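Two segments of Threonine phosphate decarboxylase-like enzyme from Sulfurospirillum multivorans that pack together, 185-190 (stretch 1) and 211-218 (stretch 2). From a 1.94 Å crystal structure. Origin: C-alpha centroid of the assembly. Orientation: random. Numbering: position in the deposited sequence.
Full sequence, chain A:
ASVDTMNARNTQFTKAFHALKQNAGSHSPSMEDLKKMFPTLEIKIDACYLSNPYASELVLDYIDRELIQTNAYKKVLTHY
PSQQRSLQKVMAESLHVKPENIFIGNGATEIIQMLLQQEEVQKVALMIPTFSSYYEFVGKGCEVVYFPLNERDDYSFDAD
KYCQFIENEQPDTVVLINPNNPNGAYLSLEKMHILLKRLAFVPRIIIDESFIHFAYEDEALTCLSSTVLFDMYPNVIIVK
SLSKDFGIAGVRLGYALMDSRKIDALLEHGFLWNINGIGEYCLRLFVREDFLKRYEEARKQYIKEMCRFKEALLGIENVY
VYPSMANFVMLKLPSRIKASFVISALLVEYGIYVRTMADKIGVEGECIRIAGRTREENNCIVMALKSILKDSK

Stretch 1, residues 185-190: AYLSLE
Stretch 2, residues 211-218: FIHFAYED

Two short pieces of one chain meet here through side chains and a helix start, with no backbone-to-backbone hydrogen bond between them. Stretch 1 runs extended from Ala185 through Ser188, with phi/psi of -126/130 at Tyr186, -93/126 at Leu187 and -56/158 at Ser188, then turns into a helix at Leu189 (-61/-41) and Glu190 (-54/-48). Stretch 2 makes one 3-10 turn over Ile212 to Phe214 and then opens out. The two run in the same sense: Tyr186 CA lies 7.3 Å from Ala215 CA, and two residues further along both, Ser188 CA lies 7.4 Å from Glu217 CA. That spacing leaves room for side chains, and the contact buries 270 Å².

Stretch 2 begins with Phe211 (phi/psi -100/10, chi1 m), whose ring does not reach stretch 1 but whose carbonyl starts the turn: Phe214 N donates to Phe211 O at 3.1 Å. Ile212 follows at -72/-21 with chi1 and chi2 both t. Its CA-to-CB bond points sideways, yet the end of the side chain comes nearer, and CG1 rests 4.1 Å from Tyr186 CE1, an apolar contact with the ring. His213 (-66/-17) and Phe214 (-92/-7, chi1 m) complete the turn without touching stretch 1.

A second turn bond, Ala215 N to Ile212 O at 3.1 Å, holds Ala215 in place as its psi swings to 163 (phi -96). Its CB points toward stretch 1 and sits over one face of the Tyr186 ring, 4.0 Å from the ring centroid and 9° off the normal, a CH-pi contact; CB is also 4.0 Å from Tyr186 CG. A methyl group is compact enough to lie almost squarely on the ring. Tyr186 meets it with its own CB directed toward stretch 2, chi1 t at 171° and chi2 72°.

Tyr216 is extended (-151/145, chi1 p) and points away, so the next residue faces stretch 1 again, alternating as an extended chain does. This is Glu217 (-112/-8), with chi1 m, chi2 t and chi3 28°, the polar center of the contact. Its OE2 accepts two hydrogen bonds: one from Tyr186 OH at 2.6 Å, approaching at the edge of the ring near its plane, and one from Leu189 N at 2.9 Å, with an N-H...acceptor angle of 160°. Amides in the first turn of a helix lack partners from an earlier turn, so a carboxylate is a natural acceptor for one of them. Ser188, chi1 p, occupies the N-cap position and uses its side chain to cap a backbone N just past the stretch. The other carboxylate oxygen works through water 1, which donates to Glu217 OE1 at 2.5 Å and accepts from Glu190 N at 2.7 Å. One glutamate thus serves two successive helix amides, one directly and one through water.

Asp218 (-141/158, chi1 p) leaves the contact, its carboxylate hydrogen-bonded elsewhere in the structure.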

# COMPACT_ATOMS: atom_id res chain seq x y z
N ALA A 185 -25.69 12.38 -2.81
CA ALA A 185 -27.02 11.86 -2.90
C ALA A 185 -26.95 10.31 -2.88
O ALA A 185 -25.99 9.71 -3.36
CB ALA A 185 -27.70 12.35 -4.13
N TYR A 186 -27.99 9.72 -2.31
CA TYR A 186 -28.10 8.30 -1.98
C TYR A 186 -29.39 7.69 -2.58
O TYR A 186 -30.46 8.22 -2.42
CB TYR A 186 -28.12 8.10 -0.45
CG TYR A 186 -28.44 6.68 -0.01
CD1 TYR A 186 -27.53 5.63 -0.18
CD2 TYR A 186 -29.67 6.39 0.58
CE1 TYR A 186 -27.84 4.37 0.22
CE2 TYR A 186 -29.97 5.11 1.03
CZ TYR A 186 -29.02 4.13 0.85
OH TYR A 186 -29.34 2.90 1.22
N LEU A 187 -29.23 6.58 -3.27
CA LEU A 187 -30.34 5.78 -3.81
C LEU A 187 -30.70 4.70 -2.81
O LEU A 187 -29.81 3.90 -2.41
CB LEU A 187 -29.87 5.08 -5.10
CG LEU A 187 -30.99 4.46 -5.94
CD1 LEU A 187 -31.91 5.56 -6.47
CD2 LEU A 187 -30.40 3.67 -7.08
N SER A 188 -31.98 4.64 -2.43
CA SER A 188 -32.48 3.63 -1.46
C SER A 188 -32.20 2.19 -1.84
O SER A 188 -32.05 1.87 -3.03
CB SER A 188 -34.02 3.74 -1.28
OG SER A 188 -34.66 3.49 -2.52
N LEU A 189 -32.20 1.32 -0.84
CA LEU A 189 -32.04 -0.10 -1.09
C LEU A 189 -33.22 -0.55 -1.96
O LEU A 189 -33.04 -1.31 -2.91
CB LEU A 189 -32.02 -0.91 0.22
CG LEU A 189 -30.64 -1.03 0.87
CD1 LEU A 189 -30.68 -1.60 2.29
CD2 LEU A 189 -29.71 -1.87 -0.02
N GLU A 190 -34.41 -0.05 -1.66
CA GLU A 190 -35.57 -0.42 -2.45
C GLU A 190 -35.32 -0.15 -3.92
O GLU A 190 -35.61 -0.99 -4.76
CB GLU A 190 -36.80 0.34 -1.99
CG GLU A 190 -38.03 0.15 -2.89
CD GLU A 190 -39.34 0.60 -2.25
OE1 GLU A 190 -40.09 1.31 -2.90
OE2 GLU A 190 -39.60 0.23 -1.08
N PHE A 211 -19.26 5.64 1.34
CA PHE A 211 -19.99 6.58 2.25
C PHE A 211 -21.29 6.11 2.87
O PHE A 211 -22.04 6.93 3.45
CB PHE A 211 -20.20 7.90 1.47
CG PHE A 211 -18.92 8.43 0.91
CD1 PHE A 211 -17.93 8.85 1.76
CD2 PHE A 211 -18.64 8.38 -0.44
CE1 PHE A 211 -16.72 9.30 1.28
CE2 PHE A 211 -17.41 8.77 -0.92
CZ PHE A 211 -16.46 9.26 -0.06
N ILE A 212 -21.61 4.82 2.74
CA ILE A 212 -22.96 4.35 3.07
C ILE A 212 -23.22 4.35 4.60
O ILE A 212 -24.35 4.43 5.03
CB ILE A 212 -23.26 2.95 2.48
CG1 ILE A 212 -24.80 2.73 2.39
CG2 ILE A 212 -22.54 1.84 3.23
CD1 ILE A 212 -25.22 1.53 1.58
N HIS A 213 -22.17 4.34 5.38
CA HIS A 213 -22.30 4.42 6.87
C HIS A 213 -22.88 5.77 7.33
O HIS A 213 -23.33 5.90 8.45
CB HIS A 213 -20.91 4.27 7.53
CG HIS A 213 -20.49 2.89 7.81
ND1 HIS A 213 -20.95 1.78 7.12
CD2 HIS A 213 -19.55 2.42 8.68
CE1 HIS A 213 -20.33 0.70 7.57
NE2 HIS A 213 -19.49 1.07 8.52
N PHE A 214 -22.87 6.79 6.48
CA PHE A 214 -23.43 8.12 6.74
C PHE A 214 -24.85 8.28 6.30
O PHE A 214 -25.46 9.26 6.68
CB PHE A 214 -22.52 9.22 6.16
CG PHE A 214 -21.09 9.02 6.54
CD1 PHE A 214 -20.73 9.06 7.88
CD2 PHE A 214 -20.15 8.66 5.62
CE1 PHE A 214 -19.42 8.80 8.26
CE2 PHE A 214 -18.83 8.42 5.99
CZ PHE A 214 -18.48 8.46 7.31
N ALA A 215 -25.41 7.30 5.61
CA ALA A 215 -26.80 7.40 5.12
C ALA A 215 -27.77 6.71 6.09
O ALA A 215 -27.39 5.89 6.98
CB ALA A 215 -26.93 6.78 3.72
N TYR A 216 -29.04 7.03 5.94
CA TYR A 216 -30.02 6.38 6.79
C TYR A 216 -31.34 6.31 6.06
O TYR A 216 -31.62 7.19 5.27
CB TYR A 216 -30.14 7.10 8.16
CG TYR A 216 -30.51 8.55 8.09
CD1 TYR A 216 -29.54 9.52 7.91
CD2 TYR A 216 -31.84 8.96 8.11
CE1 TYR A 216 -29.85 10.84 7.77
CE2 TYR A 216 -32.18 10.32 8.00
CZ TYR A 216 -31.17 11.25 7.82
OH TYR A 216 -31.44 12.57 7.70
N GLU A 217 -32.05 5.23 6.30
CA GLU A 217 -33.39 5.01 5.76
C GLU A 217 -34.49 5.04 6.84
O GLU A 217 -35.64 5.02 6.46
CB GLU A 217 -33.44 3.71 4.93
CG GLU A 217 -32.70 3.89 3.59
CD GLU A 217 -32.81 2.68 2.66
OE1 GLU A 217 -33.85 1.94 2.77
OE2 GLU A 217 -31.86 2.46 1.85
N ASP A 218 -34.13 5.09 8.12
CA ASP A 218 -35.06 5.10 9.26
C ASP A 218 -34.53 6.06 10.32
O ASP A 218 -33.32 6.39 10.34
CB ASP A 218 -35.29 3.71 9.86
CG ASP A 218 -34.03 3.05 10.42
OD1 ASP A 218 -32.89 3.57 10.26
OD2 ASP A 218 -34.16 2.01 11.08
O HOH W 1 -35.06 0.98 0.80